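Long-range contacts in hypothetical protein XAC2396 (Xanthomonas axonopodis pv. citri, PDB 2G3W), which is of unknown function but has a compact fold built around a variation of the PD-(D/E)XK nuclease motif: residues A[39-44]-A[148-153]; A[9-14]-A[24-29]; A[132-137]-A[170-175]; A[4-9]-A[29-34]; A[53-58]-A[67-72]. One frame throughout, in Å; residues are numbered along the deposited sequence.

Contact 1. Residues A[39-44]-A[148-153]. With ACT (acetate ion), chain C.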
# COMPACT_ATOMS: atom_id res chain seq x y z
N ARG A 39 14.32 3.20 18.94
CA ARG A 39 14.22 1.81 18.42
C ARG A 39 13.34 0.97 19.32
O ARG A 39 12.51 0.19 18.83
CB ARG A 39 15.59 1.13 18.35
CG ARG A 39 15.58 -0.15 17.49
CD ARG A 39 16.97 -0.76 17.48
NE ARG A 39 17.04 -1.93 16.60
CZ ARG A 39 16.50 -3.11 16.86
NH1 ARG A 39 15.85 -3.33 18.02
NH2 ARG A 39 16.64 -4.10 15.97
N LEU A 40 13.49 1.13 20.65
CA LEU A 40 12.61 0.37 21.56
C LEU A 40 11.12 0.67 21.30
O LEU A 40 10.27 -0.23 21.27
CB LEU A 40 12.98 0.64 23.04
CG LEU A 40 12.20 -0.39 23.86
CD1 LEU A 40 13.09 -1.35 24.54
CD2 LEU A 40 11.16 0.25 24.78
N MSE A 41 10.79 1.94 21.10
CA MSE A 41 9.40 2.31 20.89
C MSE A 41 8.91 1.84 19.50
O MSE A 41 7.73 1.52 19.32
CB MSE A 41 9.17 3.84 21.12
CG MSE A 41 9.45 4.31 22.57
SE MSE A 41 8.24 3.45 23.80
CE MSE A 41 6.62 4.31 23.20
N VAL A 42 9.80 1.79 18.53
CA VAL A 42 9.45 1.21 17.21
C VAL A 42 9.15 -0.28 17.39
O VAL A 42 8.19 -0.80 16.78
CB VAL A 42 10.56 1.41 16.15
CG1 VAL A 42 10.23 0.64 14.84
CG2 VAL A 42 10.71 2.89 15.78
N ARG A 43 9.92 -0.98 18.26
CA ARG A 43 9.60 -2.38 18.52
C ARG A 43 8.24 -2.54 19.21
O ARG A 43 7.47 -3.45 18.91
CB ARG A 43 10.62 -3.04 19.44
CG ARG A 43 12.01 -3.31 18.91
CD ARG A 43 12.48 -4.59 19.69
NE ARG A 43 13.04 -4.21 21.00
CZ ARG A 43 12.91 -4.87 22.13
NH1 ARG A 43 12.15 -5.96 22.23
NH2 ARG A 43 13.51 -4.38 23.22
N LEU A 44 7.97 -1.67 20.18
CA LEU A 44 6.66 -1.67 20.83
C LEU A 44 5.56 -1.38 19.81
O LEU A 44 4.55 -2.08 19.76
CB LEU A 44 6.63 -0.66 21.98
CG LEU A 44 5.34 -0.67 22.78
CD1 LEU A 44 5.17 -2.04 23.48
CD2 LEU A 44 5.33 0.48 23.75
N ARG A 148 9.46 3.67 32.14
CA ARG A 148 9.71 2.32 32.64
C ARG A 148 8.43 1.50 32.70
O ARG A 148 8.44 0.31 32.43
CB ARG A 148 10.38 2.37 34.02
CG ARG A 148 11.77 2.96 33.99
CD ARG A 148 12.79 1.95 33.52
NE ARG A 148 14.14 2.46 33.75
CZ ARG A 148 15.01 1.95 34.61
NH1 ARG A 148 16.21 2.51 34.73
NH2 ARG A 148 14.71 0.88 35.35
N GLY A 149 7.32 2.15 33.04
CA GLY A 149 6.00 1.50 33.07
C GLY A 149 5.02 2.23 32.17
O GLY A 149 4.56 3.31 32.52
N MSE A 150 4.70 1.66 31.02
CA MSE A 150 3.91 2.38 30.01
C MSE A 150 2.50 1.84 29.85
O MSE A 150 2.27 0.64 30.02
CB MSE A 150 4.61 2.36 28.65
CG MSE A 150 6.08 2.72 28.75
SE MSE A 150 6.88 2.85 27.01
CE MSE A 150 6.33 4.58 26.78
N ARG A 151 1.57 2.72 29.51
CA ARG A 151 0.21 2.32 29.14
C ARG A 151 -0.21 3.07 27.87
O ARG A 151 -0.23 4.30 27.88
CB ARG A 151 -0.78 2.61 30.27
CG ARG A 151 -0.81 1.54 31.35
CD ARG A 151 -1.32 2.08 32.68
NE ARG A 151 -1.86 1.01 33.53
N PHE A 152 -0.52 2.33 26.81
CA PHE A 152 -0.95 2.93 25.54
C PHE A 152 -2.29 2.39 25.04
O PHE A 152 -2.55 1.18 25.08
CB PHE A 152 0.10 2.71 24.44
CG PHE A 152 1.29 3.62 24.54
CD1 PHE A 152 1.26 4.90 23.98
CD2 PHE A 152 2.44 3.21 25.20
CE1 PHE A 152 2.35 5.75 24.09
CE2 PHE A 152 3.53 4.05 25.32
CZ PHE A 152 3.49 5.32 24.76
N ASP A 153 -3.13 3.32 24.57
CA ASP A 153 -4.17 3.00 23.61
C ASP A 153 -3.53 3.11 22.26
O ASP A 153 -2.86 4.11 21.96
CB ASP A 153 -5.31 4.01 23.69
CG ASP A 153 -6.06 3.91 24.99
OD1 ASP A 153 -6.40 2.79 25.42
OD2 ASP A 153 -6.32 4.96 25.60
C ACT C . 11.13 -1.17 35.69
O ACT C . 12.33 -1.09 35.31
OXT ACT C . 10.86 -0.69 36.82
CH3 ACT C . 10.04 -1.79 34.84
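Met41 and Met150, both selenomethionines, meet tip to tip where helix 37-49 packs on the large mixed sheet of this variant PD-(D/E)XK fold. Their SE atoms lie 3.5 Å apart, and Met41 CE also touches Met150 CE. The same Met41 methyl reaches Phe152, whose side chain it crosses at about a right angle, with CE 3.6 Å from CZ. Leu44, one helical turn further on, brings CD2 against both strand residues, 4.3 Å from Met150 SE and 4.2 Å from Phe152 CD2. All four residues are buried, and the contact is wholly apolar. Long unbranched chains suit a gap of this width, for the helix and strand axes come no closer than 12.6 Å: Met41 is bent at both chi2 and chi3, whereas Met150 keeps SE anti to CA (chi2 -174°) and bends only at chi3. Met150 and Phe152 are two apart on strand 149-157 and direct their side chains to the helix side of the sheet. Backbone hydrogen bonds to Arg9, Glu11 and Gln13 hold this strand beside strand 6-16. Leu44 also packs on Ala10, Leu27 and Leu29, which carries the same apolar layer across the hairpin. At the exposed end of the segment, Arg148 turns to an acetate, probably from the crystallisation liquor: NH2 donates to its O at 3.1 Å, and that oxygen lies in the guanidinium plane.

Contact 2. Residues A[9-14]-A[24-29]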
# COMPACT_ATOMS: atom_id res chain seq x y z
N ARG A 9 8.00 -2.17 31.16
CA ARG A 9 6.66 -2.73 31.08
C ARG A 9 5.83 -1.91 30.11
O ARG A 9 5.91 -0.68 30.07
CB ARG A 9 5.99 -2.73 32.46
CG ARG A 9 6.53 -3.74 33.48
CD ARG A 9 5.63 -3.72 34.73
NE ARG A 9 5.94 -4.74 35.74
CZ ARG A 9 6.51 -4.50 36.92
NH1 ARG A 9 6.84 -3.26 37.28
NH2 ARG A 9 6.73 -5.50 37.76
N ALA A 10 5.00 -2.59 29.33
CA ALA A 10 4.09 -1.90 28.43
C ALA A 10 2.74 -2.58 28.43
O ALA A 10 2.66 -3.78 28.22
CB ALA A 10 4.67 -1.87 27.03
N GLU A 11 1.70 -1.81 28.70
CA GLU A 11 0.33 -2.31 28.57
C GLU A 11 -0.28 -1.68 27.33
O GLU A 11 -0.28 -0.44 27.18
CB GLU A 11 -0.49 -1.99 29.81
CG GLU A 11 0.22 -2.28 31.14
CD GLU A 11 0.34 -3.78 31.47
OE1 GLU A 11 -0.62 -4.56 31.21
OE2 GLU A 11 1.40 -4.18 32.02
N LEU A 12 -0.77 -2.52 26.42
CA LEU A 12 -1.38 -2.03 25.19
C LEU A 12 -2.85 -2.41 25.11
O LEU A 12 -3.21 -3.59 25.16
CB LEU A 12 -0.64 -2.59 23.96
CG LEU A 12 0.88 -2.39 23.82
CD1 LEU A 12 1.41 -3.10 22.59
CD2 LEU A 12 1.21 -0.91 23.78
N GLN A 13 -3.70 -1.39 25.04
CA GLN A 13 -5.10 -1.58 24.71
C GLN A 13 -5.30 -1.20 23.25
O GLN A 13 -5.29 -0.02 22.90
CB GLN A 13 -6.00 -0.76 25.63
CG GLN A 13 -7.47 -1.19 25.57
CD GLN A 13 -7.71 -2.62 26.05
OE1 GLN A 13 -7.69 -2.90 27.25
NE2 GLN A 13 -7.96 -3.52 25.11
N ILE A 14 -5.47 -2.22 22.43
CA ILE A 14 -5.44 -2.10 20.96
C ILE A 14 -6.86 -2.14 20.39
O ILE A 14 -7.69 -2.97 20.77
CB ILE A 14 -4.57 -3.21 20.33
CG1 ILE A 14 -3.17 -3.18 20.94
CG2 ILE A 14 -4.51 -3.06 18.77
CD1 ILE A 14 -2.19 -4.12 20.28
N ASN A 24 -6.01 -6.83 24.77
CA ASN A 24 -5.11 -6.23 25.74
C ASN A 24 -3.84 -7.06 25.94
O ASN A 24 -3.91 -8.29 26.12
CB ASN A 24 -5.79 -6.04 27.10
CG ASN A 24 -5.01 -5.11 28.00
OD1 ASN A 24 -4.17 -5.55 28.81
ND2 ASN A 24 -5.25 -3.81 27.86
N HIS A 25 -2.70 -6.37 25.92
CA HIS A 25 -1.39 -7.01 26.03
C HIS A 25 -0.54 -6.40 27.14
O HIS A 25 -0.25 -5.21 27.13
CB HIS A 25 -0.63 -6.91 24.70
CG HIS A 25 -1.24 -7.72 23.61
ND1 HIS A 25 -0.91 -9.04 23.39
CD2 HIS A 25 -2.21 -7.42 22.71
CE1 HIS A 25 -1.61 -9.50 22.37
NE2 HIS A 25 -2.41 -8.53 21.94
N SER A 26 -0.14 -7.26 28.08
CA SER A 26 0.81 -6.92 29.11
C SER A 26 2.18 -7.37 28.67
O SER A 26 2.46 -8.57 28.62
CB SER A 26 0.41 -7.62 30.42
OG SER A 26 1.22 -7.17 31.48
N LEU A 27 3.04 -6.41 28.32
CA LEU A 27 4.33 -6.71 27.75
C LEU A 27 5.51 -6.31 28.65
O LEU A 27 5.38 -5.41 29.47
CB LEU A 27 4.48 -5.99 26.40
CG LEU A 27 3.44 -6.34 25.32
CD1 LEU A 27 3.77 -5.57 24.09
CD2 LEU A 27 3.39 -7.83 25.02
N THR A 28 6.63 -6.98 28.42
CA THR A 28 7.92 -6.72 29.04
C THR A 28 8.93 -6.67 27.91
O THR A 28 8.92 -7.54 27.03
CB THR A 28 8.23 -7.89 30.01
OG1 THR A 28 7.65 -7.58 31.28
CG2 THR A 28 9.73 -8.16 30.15
N LEU A 29 9.74 -5.61 27.90
CA LEU A 29 10.77 -5.40 26.88
C LEU A 29 12.09 -5.14 27.52
O LEU A 29 12.21 -4.24 28.36
CB LEU A 29 10.43 -4.22 25.94
CG LEU A 29 9.20 -4.26 25.05
CD1 LEU A 29 8.02 -3.67 25.82
CD2 LEU A 29 9.50 -3.44 23.79
O HOH W 1 3.52 -5.77 31.55
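Ala10 and Leu27, and likewise Leu12 and His25, form antiparallel hydrogen-bonded pairs that join the arms of the hairpin made by strands 6-16 and 21-31. Each pair has two backbone bonds, such as Leu27 N to Ala10 O at 2.7 Å and Leu12 N to His25 O at 2.8 Å. Between them lies the non-hydrogen-bonded pair Glu11-Ser26, where Glu11 CA approaches His25 O in a CA-H...O contact; Arg9-Thr28 and Gln13-Asn24 flank them.

Apolar packing belongs to the face of Ala10, Leu12, Leu27 and Leu29. Leu12 CD1 lies 3.7 Å from Leu27 CD1, the two side chains crossing at about a right angle. Ala10, being small, lets its CB meet Leu29 CD1 at 4.0 Å. Leu44 and Phe47 of helix 37-49 cover this face. His25, at its margin, has Ile14 CD1 near its ring, and its NE2 is hydrogen-bonded to Tyr21 OH.

Polar contacts occupy the other face. Asn24 ND2 bonds to Gln13 OE1 at 2.7 Å, approaching from above the carbonyl plane, 71° out of it, with the two amides 43° apart. A water donates to Glu11 OE2 and Leu27 O and accepts from Ser26 OG. The hairpin is therefore amphipathic: Gln13 and Asn24 bond to each other and Glu11 and Ser26 to a shared water, while the aliphatic groups pack against the helix.

Contact 3. Residues A[132-137]-A[170-175]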
# COMPACT_ATOMS: atom_id res chain seq x y z
N ILE A 132 7.56 -1.97 5.20
CA ILE A 132 6.89 -0.74 5.60
C ILE A 132 7.88 0.33 6.04
O ILE A 132 9.01 0.03 6.51
CB ILE A 132 5.80 -0.95 6.66
CG1 ILE A 132 6.37 -1.18 8.01
CG2 ILE A 132 4.76 -2.09 6.28
CD1 ILE A 132 5.40 -0.77 9.07
N GLU A 133 7.48 1.59 5.86
CA GLU A 133 8.32 2.71 6.28
C GLU A 133 7.50 3.61 7.20
O GLU A 133 6.36 3.96 6.88
CB GLU A 133 8.81 3.53 5.09
CG GLU A 133 9.48 4.79 5.60
CD GLU A 133 10.27 5.52 4.56
OE1 GLU A 133 10.31 5.06 3.40
OE2 GLU A 133 10.90 6.55 4.91
N LEU A 134 8.12 3.98 8.32
CA LEU A 134 7.55 4.92 9.26
C LEU A 134 8.31 6.25 9.18
O LEU A 134 9.52 6.26 9.06
CB LEU A 134 7.70 4.37 10.67
CG LEU A 134 7.26 2.92 10.88
CD1 LEU A 134 7.57 2.46 12.35
CD2 LEU A 134 5.77 2.76 10.53
N ASP A 135 7.58 7.35 9.28
CA ASP A 135 8.17 8.69 9.27
C ASP A 135 9.14 8.81 10.43
O ASP A 135 8.76 8.57 11.58
CB ASP A 135 7.06 9.73 9.42
CG ASP A 135 7.59 11.18 9.39
OD1 ASP A 135 8.07 11.65 10.42
OD2 ASP A 135 7.54 11.83 8.33
N SER A 136 10.37 9.22 10.15
CA SER A 136 11.42 9.27 11.19
C SER A 136 11.15 10.33 12.26
O SER A 136 11.59 10.20 13.40
CB SER A 136 12.80 9.54 10.58
OG SER A 136 12.78 10.70 9.79
N GLN A 137 10.46 11.41 11.90
CA GLN A 137 10.19 12.45 12.89
C GLN A 137 9.16 11.94 13.89
O GLN A 137 9.24 12.25 15.08
CB GLN A 137 9.74 13.74 12.23
CG GLN A 137 10.91 14.52 11.68
CD GLN A 137 10.49 15.76 10.97
OE1 GLN A 137 9.72 15.70 10.00
NE2 GLN A 137 10.98 16.90 11.43
N VAL A 170 1.35 10.26 19.61
CA VAL A 170 1.96 10.29 18.27
C VAL A 170 1.02 9.54 17.34
O VAL A 170 0.58 8.43 17.68
CB VAL A 170 3.34 9.60 18.25
CG1 VAL A 170 3.94 9.57 16.81
CG2 VAL A 170 4.30 10.25 19.24
N THR A 171 0.73 10.15 16.19
CA THR A 171 -0.06 9.54 15.12
C THR A 171 0.77 9.52 13.85
O THR A 171 1.42 10.51 13.48
CB THR A 171 -1.40 10.30 14.84
OG1 THR A 171 -2.11 10.49 16.06
CG2 THR A 171 -2.31 9.53 13.89
N LEU A 172 0.77 8.37 13.20
CA LEU A 172 1.48 8.19 11.94
C LEU A 172 0.77 7.19 11.02
O LEU A 172 -0.01 6.37 11.47
CB LEU A 172 2.91 7.74 12.20
CG LEU A 172 3.17 6.37 12.83
CD1 LEU A 172 4.56 5.92 12.46
CD2 LEU A 172 3.05 6.42 14.33
N THR A 173 1.07 7.28 9.73
CA THR A 173 0.51 6.40 8.72
C THR A 173 1.66 5.63 8.09
O THR A 173 2.44 6.21 7.32
CB THR A 173 -0.13 7.21 7.63
OG1 THR A 173 -1.11 8.06 8.22
CG2 THR A 173 -0.79 6.30 6.56
N PRO A 174 1.79 4.35 8.45
CA PRO A 174 2.88 3.54 7.89
C PRO A 174 2.76 3.45 6.38
O PRO A 174 1.65 3.38 5.85
CB PRO A 174 2.70 2.19 8.54
CG PRO A 174 1.95 2.53 9.88
CD PRO A 174 1.00 3.60 9.44
N MSE A 175 3.88 3.55 5.69
CA MSE A 175 3.87 3.46 4.25
C MSE A 175 4.21 2.02 3.82
O MSE A 175 5.24 1.50 4.16
CB MSE A 175 4.78 4.55 3.61
CG MSE A 175 5.15 4.27 2.15
SE MSE A 175 3.63 4.42 0.96
CE MSE A 175 4.53 3.61 -0.66
O HOH W 2 4.71 6.99 8.71
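Glu133 and Met175 form an antiparallel hydrogen-bonded pair where strands 129-133 and 168-176 lie side by side in the mixed sheet of this PD-(D/E)XK-like fold. Glu133 N donates to Met175 O and Met175 N to Glu133 O, each at 2.8 Å, the second nearly straight at 174°. Beyond the pair the backbones part, and a water bridges the opening, accepting from Asp135 N and donating to Thr173 O. There the first segment turns into helix 136-143, with Asp135 at the N-cap; its OD1 accepts a weak bond from Gln137 N and a hydrogen bond from Ala138 N.

On the face of Ile132, Leu134 and Pro174 the packing is apolar. Pro174 presents its ring, compact and without an N-H, to Ile132 and Leu134: CB is 4.0 Å from Ile132 CD1, the two side chains pointing the same way. On the opposite face Glu133 reaches a salt bridge with Arg177, and Met175 packs on Tyr22 of the second subunit. Leu134 sets CD2 3.7 Å from Pro174 CB and 3.9 Å from Leu172 CD1.

Contact 4. Residues A[4-9]-A[29-34]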
# COMPACT_ATOMS: atom_id res chain seq x y z
N THR A 4 24.60 -3.19 30.63
CA THR A 4 23.35 -3.25 31.46
C THR A 4 22.05 -2.96 30.67
O THR A 4 21.68 -1.79 30.50
CB THR A 4 23.41 -2.27 32.68
OG1 THR A 4 24.24 -1.14 32.37
CG2 THR A 4 23.94 -2.98 33.93
N ALA A 5 21.35 -4.01 30.25
CA ALA A 5 19.98 -3.87 29.70
C ALA A 5 18.98 -3.40 30.78
O ALA A 5 19.20 -3.61 31.96
CB ALA A 5 19.50 -5.19 29.07
N THR A 6 17.91 -2.72 30.37
CA THR A 6 16.88 -2.29 31.32
C THR A 6 15.53 -2.76 30.81
O THR A 6 15.22 -2.63 29.61
CB THR A 6 16.84 -0.74 31.53
OG1 THR A 6 16.37 -0.11 30.35
CG2 THR A 6 18.23 -0.16 31.85
N VAL A 7 14.73 -3.28 31.74
CA VAL A 7 13.43 -3.86 31.43
C VAL A 7 12.31 -2.85 31.58
O VAL A 7 12.20 -2.17 32.60
CB VAL A 7 13.08 -5.05 32.36
CG1 VAL A 7 11.78 -5.70 31.92
CG2 VAL A 7 14.20 -6.07 32.40
N ARG A 8 11.46 -2.79 30.57
CA ARG A 8 10.32 -1.90 30.58
C ARG A 8 9.03 -2.71 30.53
O ARG A 8 8.99 -3.77 29.92
CB ARG A 8 10.38 -0.97 29.37
CG ARG A 8 11.76 -0.35 29.24
CD ARG A 8 11.70 0.99 28.65
NE ARG A 8 12.99 1.66 28.55
CZ ARG A 8 13.27 2.80 29.16
NH1 ARG A 8 12.36 3.38 29.94
NH2 ARG A 8 14.45 3.37 28.97
N ARG A 9 8.00 -2.17 31.16
CA ARG A 9 6.66 -2.73 31.08
C ARG A 9 5.83 -1.91 30.11
O ARG A 9 5.91 -0.68 30.07
CB ARG A 9 5.99 -2.73 32.46
CG ARG A 9 6.53 -3.74 33.48
CD ARG A 9 5.63 -3.72 34.73
NE ARG A 9 5.94 -4.74 35.74
CZ ARG A 9 6.51 -4.50 36.92
NH1 ARG A 9 6.84 -3.26 37.28
NH2 ARG A 9 6.73 -5.50 37.76
N LEU A 29 9.74 -5.61 27.90
CA LEU A 29 10.77 -5.40 26.88
C LEU A 29 12.09 -5.14 27.52
O LEU A 29 12.21 -4.24 28.36
CB LEU A 29 10.43 -4.22 25.94
CG LEU A 29 9.20 -4.26 25.05
CD1 LEU A 29 8.02 -3.67 25.82
CD2 LEU A 29 9.50 -3.44 23.79
N ALA A 30 13.08 -5.97 27.18
CA ALA A 30 14.44 -5.76 27.66
C ALA A 30 15.10 -4.82 26.67
O ALA A 30 15.25 -5.17 25.53
CB ALA A 30 15.21 -7.08 27.71
N GLN A 31 15.50 -3.63 27.11
CA GLN A 31 16.18 -2.68 26.22
C GLN A 31 17.69 -2.91 26.23
O GLN A 31 18.36 -2.65 27.23
CB GLN A 31 15.89 -1.24 26.61
CG GLN A 31 16.52 -0.22 25.65
CD GLN A 31 16.01 1.20 25.88
OE1 GLN A 31 15.24 1.45 26.80
NE2 GLN A 31 16.45 2.13 25.03
N HIS A 32 18.22 -3.41 25.12
CA HIS A 32 19.66 -3.69 24.97
C HIS A 32 20.44 -2.39 25.17
O HIS A 32 19.95 -1.33 24.83
CB HIS A 32 19.91 -4.28 23.56
CG HIS A 32 21.33 -4.67 23.31
ND1 HIS A 32 21.81 -5.95 23.53
CD2 HIS A 32 22.38 -3.97 22.82
CE1 HIS A 32 23.09 -6.00 23.22
NE2 HIS A 32 23.47 -4.81 22.78
N PRO A 33 21.65 -2.47 25.75
CA PRO A 33 22.46 -1.24 25.88
C PRO A 33 22.71 -0.51 24.55
O PRO A 33 22.86 0.70 24.57
CB PRO A 33 23.77 -1.75 26.50
CG PRO A 33 23.39 -2.99 27.19
CD PRO A 33 22.33 -3.63 26.37
N SER A 34 22.73 -1.21 23.42
CA SER A 34 22.90 -0.56 22.10
C SER A 34 21.59 -0.09 21.43
O SER A 34 21.61 0.51 20.32
CB SER A 34 23.72 -1.45 21.15
OG SER A 34 25.06 -1.61 21.62
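Arg8 and Gln31 cross obliquely near the open end of the hairpin, and the arginine grips the amide side-on: NE and NH2 both donate to Gln31 OE1, at 2.9 and 3.0 Å. The oxygen lies in the guanidinium plane, whereas the amide plane is turned 48° from it. NE comes in nearly along the C=O axis. Gln31 suits the position: chi1 -177° sets CG anti to the backbone N, and the chain stays extended beyond it, so the amide end reaches Arg8 while NE2 is left to bond Glu35 O and Asp37 OD1. Two N-H donors on OE1, and the bonds of NE2, fix which way the amide is turned; Asp37 makes a long, weak ion pair with Arg8 NH2.

Thr6 lies beside Gln31, pointing the same way, with OG1 3.9 Å from Gln31 CB. In the backbone the pairs are antiparallel: Gln31 N to Thr6 O is 2.7 Å, but the return bond, Thr6 N to Gln31 O, stretches to 3.2 Å as the strands end. Past it come a CA-H...O contact from Ala5 CA to Gln31 O and the packing of Pro33 CD on Ala5 CB, 4.2 Å apart. The face bearing Arg8, Leu29 and Gln31 is covered by Leu40, Arg43 and Leu44 of helix 37-49, and on the other side of strand 6-16 Arg9 pairs with strand 149-157.

Contact 5. Residues A[53-58]-A[67-72]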
# COMPACT_ATOMS: atom_id res chain seq x y z
N ASP A 53 -1.73 -13.23 20.12
CA ASP A 53 -1.51 -13.94 21.37
C ASP A 53 -0.12 -14.60 21.40
O ASP A 53 0.45 -14.82 22.47
CB ASP A 53 -2.62 -14.98 21.62
N ARG A 54 0.44 -14.84 20.20
CA ARG A 54 1.64 -15.66 20.04
C ARG A 54 2.87 -14.88 19.54
O ARG A 54 3.98 -15.42 19.50
CB ARG A 54 1.35 -16.86 19.14
CG ARG A 54 0.21 -17.71 19.67
CD ARG A 54 0.12 -19.07 19.00
NE ARG A 54 1.19 -19.99 19.38
CZ ARG A 54 2.12 -20.42 18.53
NH1 ARG A 54 2.13 -20.01 17.26
NH2 ARG A 54 3.05 -21.28 18.96
N LEU A 55 2.67 -13.61 19.21
CA LEU A 55 3.79 -12.75 18.86
C LEU A 55 4.70 -12.66 20.08
O LEU A 55 4.22 -12.45 21.21
CB LEU A 55 3.29 -11.36 18.43
CG LEU A 55 4.30 -10.39 17.79
CD1 LEU A 55 5.00 -11.07 16.59
CD2 LEU A 55 3.61 -9.15 17.30
N GLU A 56 6.00 -12.82 19.85
CA GLU A 56 7.00 -12.61 20.90
C GLU A 56 8.15 -11.74 20.39
O GLU A 56 8.47 -11.77 19.21
CB GLU A 56 7.55 -13.94 21.41
CG GLU A 56 6.53 -14.68 22.27
CD GLU A 56 6.82 -16.15 22.42
OE1 GLU A 56 7.88 -16.61 21.92
OE2 GLU A 56 5.98 -16.84 23.04
N PHE A 57 8.75 -10.98 21.30
CA PHE A 57 10.03 -10.31 21.02
C PHE A 57 11.14 -11.35 20.93
O PHE A 57 11.21 -12.26 21.76
CB PHE A 57 10.34 -9.26 22.11
CG PHE A 57 9.31 -8.14 22.18
CD1 PHE A 57 9.19 -7.22 21.14
CD2 PHE A 57 8.45 -8.02 23.28
CE1 PHE A 57 8.23 -6.19 21.18
CE2 PHE A 57 7.49 -6.98 23.33
CZ PHE A 57 7.37 -6.08 22.28
N GLY A 58 11.98 -11.24 19.91
CA GLY A 58 13.18 -12.07 19.80
C GLY A 58 14.33 -11.29 20.42
O GLY A 58 14.15 -10.13 20.80
N PRO A 67 14.85 -12.67 14.86
CA PRO A 67 14.36 -11.37 14.41
C PRO A 67 14.09 -10.47 15.62
O PRO A 67 14.24 -10.91 16.75
CB PRO A 67 13.05 -11.73 13.73
CG PRO A 67 12.55 -12.91 14.51
CD PRO A 67 13.79 -13.70 14.85
N ASP A 68 13.68 -9.24 15.38
CA ASP A 68 13.21 -8.42 16.51
C ASP A 68 11.89 -8.88 17.06
O ASP A 68 11.64 -8.81 18.28
CB ASP A 68 13.17 -6.96 16.09
CG ASP A 68 14.53 -6.47 15.70
OD1 ASP A 68 15.46 -6.50 16.54
OD2 ASP A 68 14.70 -6.08 14.54
N LEU A 69 11.01 -9.33 16.18
CA LEU A 69 9.77 -9.99 16.68
C LEU A 69 9.46 -11.19 15.83
O LEU A 69 9.81 -11.23 14.65
CB LEU A 69 8.56 -9.05 16.67
CG LEU A 69 8.64 -7.67 17.33
CD1 LEU A 69 9.30 -6.64 16.38
CD2 LEU A 69 7.22 -7.22 17.68
N TRP A 70 8.74 -12.16 16.42
CA TRP A 70 8.26 -13.31 15.65
C TRP A 70 7.09 -14.06 16.28
O TRP A 70 6.91 -14.03 17.50
CB TRP A 70 9.38 -14.31 15.32
CG TRP A 70 10.24 -14.82 16.47
CD1 TRP A 70 10.20 -14.44 17.78
CD2 TRP A 70 11.30 -15.77 16.34
NE1 TRP A 70 11.17 -15.14 18.50
CE2 TRP A 70 11.87 -15.94 17.63
CE3 TRP A 70 11.85 -16.47 15.25
CZ2 TRP A 70 12.94 -16.81 17.86
CZ3 TRP A 70 12.92 -17.32 15.48
CH2 TRP A 70 13.45 -17.49 16.78
N ARG A 71 6.29 -14.64 15.39
CA ARG A 71 5.28 -15.61 15.78
C ARG A 71 5.71 -16.94 15.16
O ARG A 71 6.02 -17.02 13.96
CB ARG A 71 3.91 -15.19 15.28
CG ARG A 71 2.83 -16.22 15.62
CD ARG A 71 1.46 -15.76 15.21
NE ARG A 71 1.30 -15.67 13.76
CZ ARG A 71 1.23 -14.53 13.07
NH1 ARG A 71 1.30 -13.36 13.70
NH2 ARG A 71 1.07 -14.56 11.76
N ARG A 72 5.80 -17.97 15.99
CA ARG A 72 6.22 -19.28 15.51
C ARG A 72 5.08 -20.29 15.65
O ARG A 72 4.33 -20.24 16.62
CB ARG A 72 7.46 -19.74 16.27
CG ARG A 72 8.70 -18.92 15.97
CD ARG A 72 9.80 -19.31 16.93
NE ARG A 72 9.67 -18.55 18.16
CZ ARG A 72 10.39 -18.74 19.26
NH1 ARG A 72 11.30 -19.70 19.29
NH2 ARG A 72 10.20 -17.97 20.32
O HOH W 3 5.24 -17.57 18.83
O HOH W 4 7.61 -16.62 18.82
O HOH W 5 11.74 -14.83 21.20
O HOH W 6 13.51 -7.76 20.26
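A short beta hairpin, strands 56-57 and 69-72, forms one margin of the mixed sheet within this chain. Glu56 and Trp70 are its antiparallel hydrogen-bonded pair, with Glu56 N to Trp70 O and Trp70 N to Glu56 O both 2.8 Å. Gly58 N continues the pairing to Asp68 O; with no side chain, glycine can bring its CA to 3.4 Å from Pro67 O, where a CB would clash.

On the face of Glu56 and Trp70 the indole is covered on both faces: Pro67 CD lies over one, toward the rim, and Arg72 NE over the centre of the other, 3.5 Å above the plane. Trp70 NE1 donates to a water that also bonds Phe57 O. Arg72 is further held by a salt bridge, NH2 to Glu56 OE1 at 3.1 Å, whose hydrogen bond is weak, bent to 130°; the carboxylate and guanidinium planes are 81° apart. A water joins Glu56 OE1, Trp70 O and Arg72 NE.

The opposite face is apolar: Phe57 lies alongside Leu69, Phe57 CE1 to Leu69 CD2 3.8 Å, and Leu55 CD1 is 4.1 Å from Leu69 CB. Asp68 and Leu69 both face Ile82 in a classic beta bulge against strand 78-84, while Phe47 of helix 37-49 and Leu27 and Leu29 of strand 21-31 cover the apolar side.

How the contacts relate
From the N terminus, strand 6-16 turns back as strand 21-31, and contact 2 closes the inner part of this hairpin, nested inside the wider loop of contact 4; the two share Arg9 and Leu29. Helix 37-49 follows, and contact 1 opens on it, closing only at strand 149-157, which lies beside strand 6-16. Contact 5, a second hairpin, is nested within that long loop; Phe57 meets Leu29, and Asp68 bridges to Arg39. Contact 3 opens inside the loop of contact 1 and closes beyond it, so these two cross, touching through Val42 and Leu134. Helix 37-49 thus links both hairpins and the central strands.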